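Side-chain contact in GTPase-activating protein GYP1 (Saccharomyces cerevisiae, PDB 1FKM), which stimulates GTP hydrolysis by Ypt/Rab GTPases, notably Ypt1 and Ypt7, by supplying an arginine finger and a glutamine finger in trans: residues Leu45-Leu50 against Thr256-Thr261. Sequence-based numbering, arbitrary orientation.
Sequences LLIGYL and TYLSET
Leu46, in the last turn of helix 39-46, reaches toward Leu258 and Ser259 of helix 247-261. Leu46 CB sits 4.2 Å from Leu258 CB and 4.0 Å from Leu258 O. With chi1 at -66°, CG is turned opposite the carbonyl carbon, which sends Leu46 CD1 on to Ser259 OG, 3.7 Å away in van der Waals contact. That hydroxyl is hydrogen-bonded to Asp255 O one turn back in its own helix. Gln23 and Arg27 of helix 23-30 also touch Leu46. Both helices belong to the all-helical TBC domain that carries the GAP activity, and they meet here in its buried interior, away from the two catalytic fingers. Gly48, with positive phi, ends the first helix in a Schellman motif; just before it, Ile47 lays CG1 4.3 Å from Leu258 CD2. Direct hydrogen bonds between 45-50 and 256-261 are absent, but a water donates to Leu46 O (3.1 Å) and Leu258 O (2.8 Å), tying the two backbones together beside the leucines. A weak third bond joins this water to Thr261 OG1, whose hydroxyl donates to Tyr257 O at 2.7 Å.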
loop_
_atom_site.group_PDB
_atom_site.type_symbol
_atom_site.label_atom_id
_atom_site.label_comp_id
_atom_site.label_asym_id
_atom_site.label_seq_id
_atom_site.Cartn_x
_atom_site.Cartn_y
_atom_site.Cartn_z
ATOM N N LEU A 45 -9.393 7.730 -7.513
ATOM C CA LEU A 45 -9.902 9.070 -7.222
ATOM C C LEU A 45 -9.288 9.614 -5.931
ATOM O O LEU A 45 -8.846 10.759 -5.880
ATOM C CB LEU A 45 -11.431 9.052 -7.086
ATOM C CG LEU A 45 -12.263 8.886 -8.365
ATOM C CD1 LEU A 45 -13.709 8.562 -8.003
ATOM C CD2 LEU A 45 -12.181 10.172 -9.194
ATOM N N LEU A 46 -9.240 8.786 -4.890
ATOM C CA LEU A 46 -8.700 9.235 -3.609
ATOM C C LEU A 46 -7.212 9.561 -3.616
ATOM O O LEU A 46 -6.772 10.475 -2.919
ATOM C CB LEU A 46 -8.983 8.192 -2.523
ATOM C CG LEU A 46 -10.461 7.981 -2.176
ATOM C CD1 LEU A 46 -10.600 6.819 -1.189
ATOM C CD2 LEU A 46 -11.038 9.270 -1.591
ATOM N N ILE A 47 -6.434 8.825 -4.400
ATOM C CA ILE A 47 -4.995 9.060 -4.441
ATOM C C ILE A 47 -4.619 10.230 -5.358
ATOM O O ILE A 47 -3.452 10.625 -5.434
ATOM C CB ILE A 47 -4.237 7.771 -4.864
ATOM C CG1 ILE A 47 -2.781 7.858 -4.399
ATOM C CG2 ILE A 47 -4.321 7.570 -6.377
ATOM C CD1 ILE A 47 -2.003 6.583 -4.600
ATOM N N GLY A 48 -5.613 10.783 -6.042
ATOM C CA GLY A 48 -5.371 11.920 -6.917
ATOM C C GLY A 48 -4.926 11.587 -8.328
ATOM O O GLY A 48 -4.282 12.401 -8.990
ATOM N N TYR A 49 -5.264 10.392 -8.798
ATOM C CA TYR A 49 -4.881 9.985 -10.139
ATOM C C TYR A 49 -6.022 10.305 -11.093
ATOM O O TYR A 49 -5.884 11.141 -11.982
ATOM C CB TYR A 49 -4.560 8.485 -10.163
ATOM C CG TYR A 49 -4.252 7.925 -11.536
ATOM C CD1 TYR A 49 -3.234 8.461 -12.323
ATOM C CD2 TYR A 49 -4.950 6.817 -12.026
ATOM C CE1 TYR A 49 -2.910 7.898 -13.564
ATOM C CE2 TYR A 49 -4.634 6.249 -13.258
ATOM C CZ TYR A 49 -3.614 6.791 -14.017
ATOM O OH TYR A 49 -3.289 6.201 -15.218
ATOM N N LEU A 50 -7.156 9.649 -10.894
ATOM C CA LEU A 50 -8.319 9.879 -11.735
ATOM C C LEU A 50 -8.946 11.230 -11.381
ATOM O O LEU A 50 -9.208 11.517 -10.213
ATOM C CB LEU A 50 -9.339 8.760 -11.524
ATOM C CG LEU A 50 -10.471 8.611 -12.542
ATOM C CD1 LEU A 50 -9.897 8.241 -13.917
ATOM C CD2 LEU A 50 -11.419 7.529 -12.071
ATOM N N THR A 256 -8.920 3.024 4.172
ATOM C CA THR A 256 -8.840 4.049 5.201
ATOM C C THR A 256 -7.607 4.932 5.063
ATOM O O THR A 256 -7.699 6.150 5.231
ATOM C CB THR A 256 -8.886 3.426 6.612
ATOM O OG1 THR A 256 -10.117 2.711 6.767
ATOM C CG2 THR A 256 -8.806 4.516 7.692
ATOM N N TYR A 257 -6.453 4.335 4.764
ATOM C CA TYR A 257 -5.251 5.135 4.583
ATOM C C TYR A 257 -5.457 6.149 3.459
ATOM O O TYR A 257 -5.121 7.320 3.609
ATOM C CB TYR A 257 -4.052 4.251 4.245
ATOM C CG TYR A 257 -3.300 3.742 5.452
ATOM C CD1 TYR A 257 -3.953 3.049 6.470
ATOM C CD2 TYR A 257 -1.920 3.920 5.557
ATOM C CE1 TYR A 257 -3.246 2.541 7.564
ATOM C CE2 TYR A 257 -1.206 3.418 6.641
ATOM C CZ TYR A 257 -1.872 2.728 7.637
ATOM O OH TYR A 257 -1.155 2.206 8.690
ATOM N N LEU A 258 -6.013 5.698 2.335
ATOM C CA LEU A 258 -6.239 6.591 1.200
ATOM C C LEU A 258 -7.305 7.651 1.494
ATOM O O LEU A 258 -7.219 8.775 1.003
ATOM C CB LEU A 258 -6.635 5.780 -0.048
ATOM C CG LEU A 258 -5.557 4.837 -0.610
ATOM C CD1 LEU A 258 -6.135 4.002 -1.745
ATOM C CD2 LEU A 258 -4.369 5.642 -1.103
ATOM N N SER A 259 -8.309 7.291 2.290
ATOM C CA SER A 259 -9.369 8.238 2.641
ATOM C C SER A 259 -8.841 9.277 3.624
ATOM O O SER A 259 -9.141 10.465 3.508
ATOM C CB SER A 259 -10.560 7.518 3.288
ATOM O OG SER A 259 -11.158 6.577 2.414
ATOM N N GLU A 260 -8.058 8.815 4.594
ATOM C CA GLU A 260 -7.492 9.685 5.629
ATOM C C GLU A 260 -6.445 10.661 5.101
ATOM O O GLU A 260 -6.388 11.809 5.535
ATOM C CB GLU A 260 -6.885 8.824 6.744
ATOM C CG GLU A 260 -6.166 9.578 7.868
ATOM C CD GLU A 260 -7.062 10.548 8.618
ATOM O OE1 GLU A 260 -8.299 10.355 8.614
ATOM O OE2 GLU A 260 -6.526 11.498 9.228
ATOM N N THR A 261 -5.625 10.210 4.159
ATOM C CA THR A 261 -4.575 11.054 3.609
ATOM C C THR A 261 -4.969 11.753 2.313
ATOM O O THR A 261 -4.202 12.551 1.776
ATOM C CB THR A 261 -3.297 10.233 3.357
ATOM O OG1 THR A 261 -3.574 9.192 2.413
ATOM C CG2 THR A 261 -2.811 9.611 4.648
HETATM O O HOH W 1 -5.062 9.699 -0.496
#